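Phosphoacetylglucosamine mutase (Aspergillus lentulus, PDB 5O9X) interconverts the 6-phosphate and 1-phosphate of N-acetylglucosamine, a phosphomutase reaction of the alpha-D-phosphohexomutase family. Local coordinates at residues 339-344 and 453-458; 356-361 and 476-481; 500-505 and 513-518. The protein carries 1 engineered substitution. One frame throughout, in Å; residues are numbered along the deposited sequence. Where two conformers were deposited one is given.

All three contacts lie where the C-terminal domain meets the third domain of the phosphohexomutase fold or inside that C-terminal domain. Contact 3 is the most buried: two neighbouring strands of the C-terminal sheet, paired by regular backbone bonds. Contact 1 is partly buried and joins the start of helix 342-350 to the loop before strand 458-463. Contact 2 lies at the surface; there one carboxylate and several waters carry much of the contact. Contacts 2 and 3 both touch the bound sugar bisphosphate, and Glu477 of contact 2 forms a salt bridge with Arg505 of contact 3. Contact 1 meets contact 3 through Gly342 and Glu518, and again through Tyr339 and Arg505.

Contact 1. Residues 339-344 and 453-458; sequences YANGSS and YTDLPS
The side-chain amide of Asn341 pairs with the backbone of Leu456 on both of its polar atoms. ND2 donates to Leu456 O at 2.8 Å, and that oxygen lies almost in the amide plane. Leu456 N donates to Asn341 OD1 at 2.9 Å. OD1 also accepts from Ser343 N, so one oxygen caps the helix and holds the loop. With CG anti to the backbone N (chi1 -164°), the amide lies against Leu456. A water links ND2 to Ser458 OG, which is also hydrogen-bonded to Gln266.

Two residues on, Ser343 OG donates to Thr454 O at 2.7 Å. Asp455 OD1 lies 3.3 Å from Asn341 CG, with the carboxylate and amide planes 59° apart. The Tyr453 ring then packs on the helix. Ser344 CA sits over one face in a CH-pi contact, 4.0 Å from the ring centroid, and Ser344 CB reaches Tyr453 OH at 3.3 Å. Arg308 makes a cation-pi contact with the same ring. Leu456 CD1 approaches Gly342 CA at 4.3 Å.

At the centre is an asparagine N-cap of helix 342-350, whose side chain also binds the loop leading into strand 458-463.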
loop_
_atom_site.group_PDB
_atom_site.type_symbol
_atom_site.label_atom_id
_atom_site.label_comp_id
_atom_site.label_asym_id
_atom_site.label_seq_id
_atom_site.Cartn_x
_atom_site.Cartn_y
_atom_site.Cartn_z
ATOM N N TYR A 339 -7.300 7.243 -10.371
ATOM C CA TYR A 339 -6.846 8.431 -9.648
ATOM C C TYR A 339 -5.542 8.954 -10.277
ATOM O O TYR A 339 -5.079 10.048 -9.865
ATOM C CB TYR A 339 -6.550 8.067 -8.170
ATOM C CG TYR A 339 -7.863 7.857 -7.418
ATOM C CD1 TYR A 339 -8.653 8.966 -7.090
ATOM C CD2 TYR A 339 -8.360 6.582 -7.201
ATOM C CE1 TYR A 339 -9.863 8.817 -6.457
ATOM C CE2 TYR A 339 -9.585 6.414 -6.538
ATOM C CZ TYR A 339 -10.337 7.551 -6.230
ATOM O OH TYR A 339 -11.588 7.425 -5.650
ATOM N N ALA A 340 -4.894 8.176 -11.174
ATOM C CA ALA A 340 -3.673 8.673 -11.801
ATOM C C ALA A 340 -3.935 9.927 -12.632
ATOM O O ALA A 340 -4.938 10.006 -13.376
ATOM C CB ALA A 340 -3.026 7.613 -12.704
ATOM N N ASN A 341 -3.071 10.903 -12.505
ATOM C CA ASN A 341 -3.231 12.115 -13.322
ATOM C C ASN A 341 -3.152 11.755 -14.822
ATOM O O ASN A 341 -2.293 10.961 -15.243
ATOM C CB ASN A 341 -2.093 13.077 -12.994
ATOM C CG ASN A 341 -2.384 14.453 -13.481
ATOM O OD1 ASN A 341 -2.167 14.746 -14.669
ATOM N ND2 ASN A 341 -2.923 15.285 -12.609
ATOM N N GLY A 342 -4.070 12.317 -15.624
ATOM C CA GLY A 342 -4.098 11.984 -17.080
ATOM C C GLY A 342 -2.775 12.273 -17.730
ATOM O O GLY A 342 -2.469 11.636 -18.688
ATOM N N SER A 343 -2.027 13.268 -17.268
ATOM C CA SER A 343 -0.723 13.536 -17.871
ATOM C C SER A 343 0.290 12.380 -17.682
ATOM O O SER A 343 1.182 12.175 -18.581
ATOM C CB SER A 343 -0.104 14.809 -17.333
ATOM O OG SER A 343 -0.878 15.928 -17.758
ATOM N N SER A 344 0.168 11.625 -16.583
ATOM C CA SER A 344 1.099 10.517 -16.313
ATOM C C SER A 344 0.775 9.371 -17.274
ATOM O O SER A 344 1.686 8.750 -17.825
ATOM C CB SER A 344 1.012 10.026 -14.822
ATOM O OG SER A 344 -0.232 9.389 -14.562
ATOM N N TYR A 453 6.919 15.451 -17.162
ATOM C CA TYR A 453 5.599 15.767 -17.710
ATOM C C TYR A 453 4.948 16.756 -16.724
ATOM O O TYR A 453 5.404 16.909 -15.590
ATOM C CB TYR A 453 4.762 14.508 -17.955
ATOM C CG TYR A 453 4.423 13.708 -16.665
ATOM C CD1 TYR A 453 3.331 14.088 -15.823
ATOM C CD2 TYR A 453 5.205 12.572 -16.301
ATOM C CE1 TYR A 453 3.016 13.341 -14.639
ATOM C CE2 TYR A 453 4.907 11.825 -15.145
ATOM C CZ TYR A 453 3.815 12.190 -14.353
ATOM O OH TYR A 453 3.593 11.412 -13.283
ATOM N N THR A 454 3.922 17.474 -17.160
ATOM C CA THR A 454 3.222 18.393 -16.258
ATOM C C THR A 454 1.859 17.829 -15.907
ATOM O O THR A 454 1.041 17.563 -16.813
ATOM C CB THR A 454 3.124 19.794 -16.882
ATOM O OG1 THR A 454 4.461 20.289 -17.151
ATOM C CG2 THR A 454 2.445 20.812 -15.915
ATOM N N ASP A 455 1.615 17.652 -14.604
ATOM C CA ASP A 455 0.308 17.151 -14.153
ATOM C C ASP A 455 -0.814 18.107 -14.573
ATOM O O ASP A 455 -0.671 19.307 -14.500
ATOM C CB ASP A 455 0.321 17.071 -12.586
ATOM C CG ASP A 455 1.048 15.814 -12.072
ATOM O OD1 ASP A 455 0.747 14.726 -12.584
ATOM O OD2 ASP A 455 1.904 15.895 -11.144
ATOM N N LEU A 456 -1.913 17.570 -15.038
ATOM C CA LEU A 456 -3.166 18.388 -15.113
ATOM C C LEU A 456 -3.570 18.826 -13.704
ATOM O O LEU A 456 -3.514 18.026 -12.784
ATOM C CB LEU A 456 -4.302 17.532 -15.700
ATOM C CG LEU A 456 -4.038 17.109 -17.154
ATOM C CD1 LEU A 456 -5.154 16.134 -17.589
ATOM C CD2 LEU A 456 -4.033 18.307 -18.095
ATOM N N PRO A 457 -3.960 20.104 -13.515
ATOM C CA PRO A 457 -4.530 20.526 -12.225
ATOM C C PRO A 457 -5.609 19.534 -11.833
ATOM O O PRO A 457 -6.423 19.142 -12.688
ATOM C CB PRO A 457 -5.127 21.914 -12.551
ATOM C CG PRO A 457 -4.041 22.478 -13.533
ATOM C CD PRO A 457 -3.769 21.254 -14.438
ATOM N N SER A 458 -5.576 19.084 -10.578
ATOM C CA SER A 458 -6.574 18.101 -10.123
ATOM C C SER A 458 -7.040 18.397 -8.717
ATOM O O SER A 458 -6.459 19.253 -7.986
ATOM C CB SER A 458 -5.971 16.690 -10.194
ATOM O OG SER A 458 -4.955 16.537 -9.208
HETATM O O HOH W 1 -3.440 14.473 -10.062
#

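Contact 2. Residues 356-361 and 476-481. With G16 (1,6-di-O-phosphono-alpha-D-glucopyranose), chain B.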
loop_
_atom_site.group_PDB
_atom_site.type_symbol
_atom_site.label_atom_id
_atom_site.label_comp_id
_atom_site.label_asym_id
_atom_site.label_seq_id
_atom_site.Cartn_x
_atom_site.Cartn_y
_atom_site.Cartn_z
ATOM N N SER A 356 -0.000 0.650 -20.597
ATOM C CA SER A 356 -0.579 0.826 -19.252
ATOM C C SER A 356 -1.940 0.130 -19.121
ATOM O O SER A 356 -2.641 -0.128 -20.119
ATOM C CB SER A 356 -0.684 2.319 -18.893
ATOM O OG SER A 356 -1.590 2.956 -19.750
ATOM N N VAL A 357 -2.305 -0.244 -17.902
ATOM C CA VAL A 357 -3.560 -0.951 -17.649
ATOM C C VAL A 357 -4.157 -0.172 -16.461
ATOM O O VAL A 357 -3.408 0.233 -15.575
ATOM C CB VAL A 357 -3.269 -2.413 -17.235
ATOM C CG1 VAL A 357 -4.574 -3.167 -16.889
ATOM C CG2 VAL A 357 -2.551 -3.103 -18.406
ATOM N N CYS A 358 -5.481 0.052 -16.455
ATOM C CA CYS A 358 -6.104 0.733 -15.327
ATOM C C CYS A 358 -6.904 -0.305 -14.595
ATOM O O CYS A 358 -7.671 -1.059 -15.217
ATOM C CB CYS A 358 -7.010 1.889 -15.883
ATOM S SG CYS A 358 -7.710 2.892 -14.545
ATOM N N THR A 359 -6.739 -0.420 -13.284
ATOM C CA THR A 359 -7.467 -1.393 -12.479
ATOM C C THR A 359 -8.279 -0.687 -11.392
ATOM O O THR A 359 -8.145 0.537 -11.199
ATOM C CB THR A 359 -6.564 -2.448 -11.758
ATOM O OG1 THR A 359 -5.857 -1.815 -10.680
ATOM C CG2 THR A 359 -5.525 -3.092 -12.729
ATOM N N ASN A 360 -9.096 -1.453 -10.686
ATOM C CA ASN A 360 -9.781 -0.925 -9.473
ATOM C C ASN A 360 -8.768 -0.439 -8.422
ATOM O O ASN A 360 -7.631 -0.917 -8.397
ATOM C CB ASN A 360 -10.630 -2.033 -8.789
ATOM C CG ASN A 360 -11.892 -2.390 -9.574
ATOM O OD1 ASN A 360 -12.136 -1.894 -10.679
ATOM N ND2 ASN A 360 -12.682 -3.282 -9.002
ATOM N N THR A 361 -9.224 0.456 -7.542
ATOM C CA THR A 361 -8.461 0.901 -6.394
ATOM C C THR A 361 -8.192 -0.267 -5.450
ATOM O O THR A 361 -9.084 -1.127 -5.212
ATOM C CB THR A 361 -9.200 2.042 -5.693
ATOM O OG1 THR A 361 -8.934 3.215 -6.450
ATOM C CG2 THR A 361 -8.718 2.285 -4.267
ATOM N N ALA A 476 -13.100 -0.312 -14.119
ATOM C CA ALA A 476 -12.008 0.153 -13.232
ATOM C C ALA A 476 -12.537 1.326 -12.380
ATOM O O ALA A 476 -11.850 2.331 -12.090
ATOM C CB ALA A 476 -10.699 0.474 -14.052
ATOM N N GLU A 477 -13.792 1.138 -11.936
ATOM C CA GLU A 477 -14.521 2.064 -11.093
ATOM C C GLU A 477 -14.697 3.503 -11.692
ATOM O O GLU A 477 -14.906 4.455 -10.951
ATOM C CB GLU A 477 -13.930 2.066 -9.662
ATOM C CG GLU A 477 -13.991 0.662 -8.999
ATOM C CD GLU A 477 -13.235 0.682 -7.691
ATOM O OE1 GLU A 477 -12.023 1.026 -7.728
ATOM O OE2 GLU A 477 -13.869 0.602 -6.636
ATOM N N ARG A 478 -14.568 3.660 -13.012
ATOM C CA ARG A 478 -14.606 4.987 -13.655
ATOM C C ARG A 478 -16.052 5.463 -13.975
ATOM O O ARG A 478 -16.247 6.616 -14.356
ATOM C CB ARG A 478 -13.690 5.083 -14.919
ATOM C CG ARG A 478 -12.224 4.872 -14.522
ATOM C CD ARG A 478 -11.283 4.727 -15.729
ATOM N NE ARG A 478 -11.467 3.403 -16.370
ATOM C CZ ARG A 478 -10.646 3.011 -17.358
ATOM N NH1 ARG A 478 -9.640 3.808 -17.727
ATOM N NH2 ARG A 478 -10.816 1.840 -17.940
ATOM N N LYS A 479 -17.038 4.574 -13.825
ATOM C CA LYS A 479 -18.457 4.950 -14.098
ATOM C C LYS A 479 -19.318 4.419 -12.972
ATOM O O LYS A 479 -19.041 3.331 -12.491
ATOM C CB LYS A 479 -18.885 4.369 -15.470
ATOM C CG LYS A 479 -18.116 5.031 -16.652
ATOM C CD LYS A 479 -18.380 4.153 -17.894
ATOM C CE LYS A 479 -17.958 4.783 -19.222
ATOM N NZ LYS A 479 -16.516 5.183 -19.171
ATOM N N LEU A 480 -20.383 5.161 -12.628
ATOM C CA LEU A 480 -21.405 4.719 -11.656
ATOM C C LEU A 480 -22.576 4.031 -12.358
ATOM O O LEU A 480 -23.188 4.590 -13.313
ATOM C CB LEU A 480 -21.913 5.917 -10.837
ATOM C CG LEU A 480 -20.861 6.343 -9.823
ATOM C CD1 LEU A 480 -21.272 7.715 -9.291
ATOM C CD2 LEU A 480 -20.688 5.328 -8.685
ATOM N N GLU A 481 -22.804 2.768 -11.994
ATOM C CA GLU A 481 -24.014 2.068 -12.430
ATOM C C GLU A 481 -25.206 2.666 -11.636
ATOM O O GLU A 481 -26.335 2.786 -12.135
ATOM C CB GLU A 481 -23.850 0.550 -12.104
ATOM C CG GLU A 481 -25.135 -0.190 -11.698
ATOM C CD GLU A 481 -24.871 -1.420 -10.857
ATOM O OE1 GLU A 481 -23.694 -1.675 -10.432
ATOM O OE2 GLU A 481 -25.849 -2.175 -10.636
HETATM C C1 G16 B . -5.797 1.507 1.324
HETATM C C2 G16 B . -5.449 0.563 0.176
HETATM C C3 G16 B . -5.087 1.385 -1.101
HETATM C C4 G16 B . -6.161 2.368 -1.532
HETATM C C5 G16 B . -6.458 3.283 -0.351
HETATM C C6 G16 B . -7.699 4.132 -0.505
HETATM O O1 G16 B . -4.646 2.295 1.640
HETATM O O2 G16 B . -4.386 -0.387 0.496
HETATM O O3 G16 B . -4.737 0.480 -2.071
HETATM O O4 G16 B . -5.787 3.251 -2.678
HETATM O O5 G16 B . -6.828 2.530 0.829
HETATM O O6 G16 B . -8.853 3.192 -0.682
HETATM P P G16 B . -10.350 3.811 -0.764
HETATM O O1P G16 B . -10.364 4.933 -1.827
HETATM O O2P G16 B . -10.678 4.436 0.613
HETATM O O3P G16 B . -11.336 2.649 -1.010
HETATM P "P'" G16 B . -3.941 2.288 3.119
HETATM O O1X G16 B . -4.053 0.848 3.688
HETATM O O2X G16 B . -4.817 3.194 4.043
HETATM O O3X G16 B . -2.598 2.920 2.997
HETATM O O HOH W 2 -9.641 2.769 -10.716
HETATM O O HOH W 3 -14.612 -1.666 -11.711
HETATM O O HOH W 4 -10.614 3.324 -8.467
HETATM O O HOH W 5 -11.758 -0.675 -5.106
#
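Glu477, Ala476 and Cys358 have the most surface buried here, with Asn360 close behind. Glu477 supplies the direct hydrogen bond between the segments: Thr361 N donates to OE1 at 2.9 Å, with an N-H...O angle of 162°. The N-H meets OE1 nearly along the C-O bond. The Glu477 chain runs extended to CD and crosses the Asn360 side chain at about a right angle. Its CG lies 3.7 Å from Asn360 CG, and the amide and carboxylate planes are 33° apart.

Ala476 packs against the backbone of Cys358 and Thr359. Its CB touches Cys358 O at 3.6 Å and also meets Cys358 SG. Its CA lies 3.3 Å from Asn360 OD1. Cys358 points its side chain toward the loop, with SG anti to the backbone N (chi1 -175°). There SG lies over one face of the Arg478 guanidinium, offset toward the rim. NH1 of Arg478 is 3.7 Å from Cys358 CB, while NH2 forms a salt bridge with Asp475. Arg478 and Lys479 face Tyr474 in a classic beta bulge.

Four waters bridge the segments. One joins Thr359 O to Ala476 O, and another joins Asn360 OD1 to Glu477 N. A third donates to Glu477 OE1 and bonds Thr361 OG1. The fourth donates to both Thr361 O and Glu477 OE2.

Thr361 belongs to the ligand pocket, and its CG2 lies 3.5 Å from O4 of the bisphosphate. Glu477 OE2 forms a salt bridge with Arg505, which holds the 6-phosphate. The carboxylate is thus shared between a backbone N-H of domain III, on OE1, and an arginine of the C-terminal domain, on OE2. The nearby positive charge probably keeps Glu477 ionised.

Contact 3. Residues 500-505 and 513-518. With G16 (1,6-di-O-phosphono-alpha-D-glucopyranose), chain B.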
loop_
_atom_site.group_PDB
_atom_site.type_symbol
_atom_site.label_atom_id
_atom_site.label_comp_id
_atom_site.label_asym_id
_atom_site.label_seq_id
_atom_site.Cartn_x
_atom_site.Cartn_y
_atom_site.Cartn_z
ATOM N N GLY A 500 -11.275 17.806 -19.259
ATOM C CA GLY A 500 -12.127 17.455 -18.103
ATOM C C GLY A 500 -12.306 15.974 -17.898
ATOM O O GLY A 500 -12.763 15.248 -18.827
ATOM N N ARG A 501 -11.987 15.501 -16.679
ATOM C CA ARG A 501 -12.202 14.094 -16.338
ATOM C C ARG A 501 -12.523 14.024 -14.855
ATOM O O ARG A 501 -11.770 14.540 -14.032
ATOM C CB ARG A 501 -10.998 13.217 -16.722
ATOM C CG ARG A 501 -11.358 11.726 -16.940
ATOM C CD ARG A 501 -10.187 10.833 -17.419
ATOM N NE ARG A 501 -9.845 9.954 -16.323
ATOM C CZ ARG A 501 -8.989 10.262 -15.357
ATOM N NH1 ARG A 501 -8.312 11.392 -15.401
ATOM N NH2 ARG A 501 -8.807 9.433 -14.363
ATOM N N SER A 502 -13.671 13.421 -14.535
ATOM C CA SER A 502 -14.078 13.287 -13.126
ATOM C C SER A 502 -14.765 11.985 -12.900
ATOM O O SER A 502 -15.455 11.477 -13.790
ATOM C CB SER A 502 -14.933 14.517 -12.656
ATOM O OG SER A 502 -15.244 14.390 -11.267
ATOM N N PHE A 503 -14.546 11.366 -11.716
ATOM C CA PHE A 503 -15.312 10.171 -11.368
ATOM C C PHE A 503 -15.559 10.160 -9.845
ATOM O O PHE A 503 -14.796 10.731 -9.109
ATOM C CB PHE A 503 -14.676 8.864 -11.797
ATOM C CG PHE A 503 -13.394 8.550 -11.062
ATOM C CD1 PHE A 503 -12.161 9.258 -11.389
ATOM C CD2 PHE A 503 -13.353 7.512 -10.130
ATOM C CE1 PHE A 503 -10.961 8.957 -10.691
ATOM C CE2 PHE A 503 -12.133 7.225 -9.437
ATOM C CZ PHE A 503 -10.972 7.981 -9.687
ATOM N N ALA A 504 -16.637 9.497 -9.431
ATOM C CA ALA A 504 -17.001 9.359 -8.013
ATOM C C ALA A 504 -17.132 7.868 -7.652
ATOM O O ALA A 504 -17.698 7.070 -8.430
ATOM C CB ALA A 504 -18.364 10.077 -7.747
ATOM N N ARG A 505 -16.712 7.467 -6.430
ATOM C CA ARG A 505 -16.873 6.056 -6.052
ATOM C C ARG A 505 -16.820 6.040 -4.527
ATOM O O ARG A 505 -16.188 6.926 -3.885
ATOM C CB ARG A 505 -15.776 5.121 -6.562
ATOM C CG ARG A 505 -14.339 5.654 -6.311
ATOM C CD ARG A 505 -13.244 4.620 -6.696
ATOM N NE ARG A 505 -13.116 3.549 -5.690
ATOM C CZ ARG A 505 -12.478 3.671 -4.503
ATOM N NH1 ARG A 505 -11.951 4.836 -4.080
ATOM N NH2 ARG A 505 -12.394 2.619 -3.706
ATOM N N VAL A 513 -17.871 9.060 0.012
ATOM C CA VAL A 513 -17.694 8.912 -1.408
ATOM C C VAL A 513 -16.539 9.856 -1.807
ATOM O O VAL A 513 -16.573 11.070 -1.473
ATOM C CB VAL A 513 -19.001 9.255 -2.181
ATOM C CG1 VAL A 513 -18.803 9.256 -3.709
ATOM C CG2 VAL A 513 -19.968 8.096 -1.883
ATOM N N ARG A 514 -15.654 9.345 -2.695
ATOM C CA ARG A 514 -14.555 10.196 -3.183
ATOM C C ARG A 514 -14.877 10.757 -4.544
ATOM O O ARG A 514 -15.317 10.016 -5.408
ATOM C CB ARG A 514 -13.261 9.360 -3.311
ATOM C CG ARG A 514 -12.815 8.724 -1.998
ATOM C CD ARG A 514 -11.336 8.274 -2.061
ATOM N NE ARG A 514 -10.948 7.494 -0.841
ATOM C CZ ARG A 514 -10.744 8.040 0.375
ATOM N NH1 ARG A 514 -10.962 9.372 0.571
ATOM N NH2 ARG A 514 -10.355 7.220 1.402
ATOM N N VAL A 515 -14.558 12.041 -4.738
ATOM C CA VAL A 515 -14.672 12.656 -6.060
ATOM C C VAL A 515 -13.268 13.058 -6.472
ATOM O O VAL A 515 -12.574 13.764 -5.718
ATOM C CB VAL A 515 -15.595 13.899 -6.007
ATOM C CG1 VAL A 515 -15.530 14.716 -7.320
ATOM C CG2 VAL A 515 -17.057 13.418 -5.703
ATOM N N TYR A 516 -12.953 12.732 -7.715
ATOM C CA TYR A 516 -11.701 13.198 -8.300
ATOM C C TYR A 516 -12.067 14.001 -9.544
ATOM O O TYR A 516 -12.979 13.621 -10.301
ATOM C CB TYR A 516 -10.902 11.926 -8.694
ATOM C CG TYR A 516 -9.650 12.299 -9.518
ATOM C CD1 TYR A 516 -8.504 12.746 -8.855
ATOM C CD2 TYR A 516 -9.679 12.322 -10.955
ATOM C CE1 TYR A 516 -7.319 13.131 -9.595
ATOM C CE2 TYR A 516 -8.502 12.720 -11.697
ATOM C CZ TYR A 516 -7.351 13.129 -10.994
ATOM O OH TYR A 516 -6.186 13.566 -11.686
ATOM N N ALA A 517 -11.340 15.109 -9.798
ATOM C CA ALA A 517 -11.508 15.810 -11.048
ATOM C C ALA A 517 -10.124 16.298 -11.484
ATOM O O ALA A 517 -9.348 16.700 -10.649
ATOM C CB ALA A 517 -12.508 16.971 -10.935
ATOM N N GLU A 518 -9.885 16.289 -12.774
ATOM C CA GLU A 518 -8.756 16.968 -13.374
ATOM C C GLU A 518 -9.279 17.808 -14.585
ATOM O O GLU A 518 -10.321 17.489 -15.182
ATOM C CB GLU A 518 -7.656 15.985 -13.770
ATOM C CG GLU A 518 -8.115 14.967 -14.830
ATOM C CD GLU A 518 -7.055 13.920 -15.173
ATOM O OE1 GLU A 518 -6.192 13.636 -14.271
ATOM O OE2 GLU A 518 -7.142 13.330 -16.302
HETATM C C1 G16 B . -5.797 1.507 1.324
HETATM C C2 G16 B . -5.449 0.563 0.176
HETATM C C3 G16 B . -5.087 1.385 -1.101
HETATM C C4 G16 B . -6.161 2.368 -1.532
HETATM C C5 G16 B . -6.458 3.283 -0.351
HETATM C C6 G16 B . -7.699 4.132 -0.505
HETATM O O1 G16 B . -4.646 2.295 1.640
HETATM O O2 G16 B . -4.386 -0.387 0.496
HETATM O O3 G16 B . -4.737 0.480 -2.071
HETATM O O4 G16 B . -5.787 3.251 -2.678
HETATM O O5 G16 B . -6.828 2.530 0.829
HETATM O O6 G16 B . -8.853 3.192 -0.682
HETATM P P G16 B . -10.350 3.811 -0.764
HETATM O O1P G16 B . -10.364 4.933 -1.827
HETATM O O2P G16 B . -10.678 4.436 0.613
HETATM O O3P G16 B . -11.336 2.649 -1.010
HETATM P "P'" G16 B . -3.941 2.288 3.119
HETATM O O1X G16 B . -4.053 0.848 3.688
HETATM O O2X G16 B . -4.817 3.194 4.043
HETATM O O3X G16 B . -2.598 2.920 2.997
HETATM O O HOH W 6 -13.217 9.261 -6.878
#
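Arg505 and Arg514 face each other as a hydrogen-bonded pair in an antiparallel beta hairpin of the C-terminal domain. The axes of the two segments come within 4.7 Å, and their directions differ by 176°. Backbone bonds also join Arg501 to Glu518 and Phe503 to Tyr516.

From CB, which lies 3.8 Å from Arg505 O, the Arg514 chain runs extended to NE. CD meets O1P of the bisphosphate at 3.5 Å. NE donates to O1P, and NH2 donates to O2P while also forming a salt bridge with Glu510. Arg505 bends at chi3 (-76°) and adds bonds from NH1 to O1P and from NH2 to O3P. O1P is gripped by both arginines, and the phosphorus lies near the plane of each guanidinium. The phosphate probably offsets the repulsion between the two charges.

On the same face, Phe503 CE1 touches Tyr516 CB at 3.6 Å. The two rings meet obliquely. Ala504 CB touches Val513 CG1 and Val515 CG2, and all three side chains lie against helix 522-539. Ser502 OG donates to Tyr516 O, which also accepts from Phe503 N. Tyr516 OH donates to Glu518 OE1 at 2.6 Å, on the anti side of the carboxylate and 24° out of its plane.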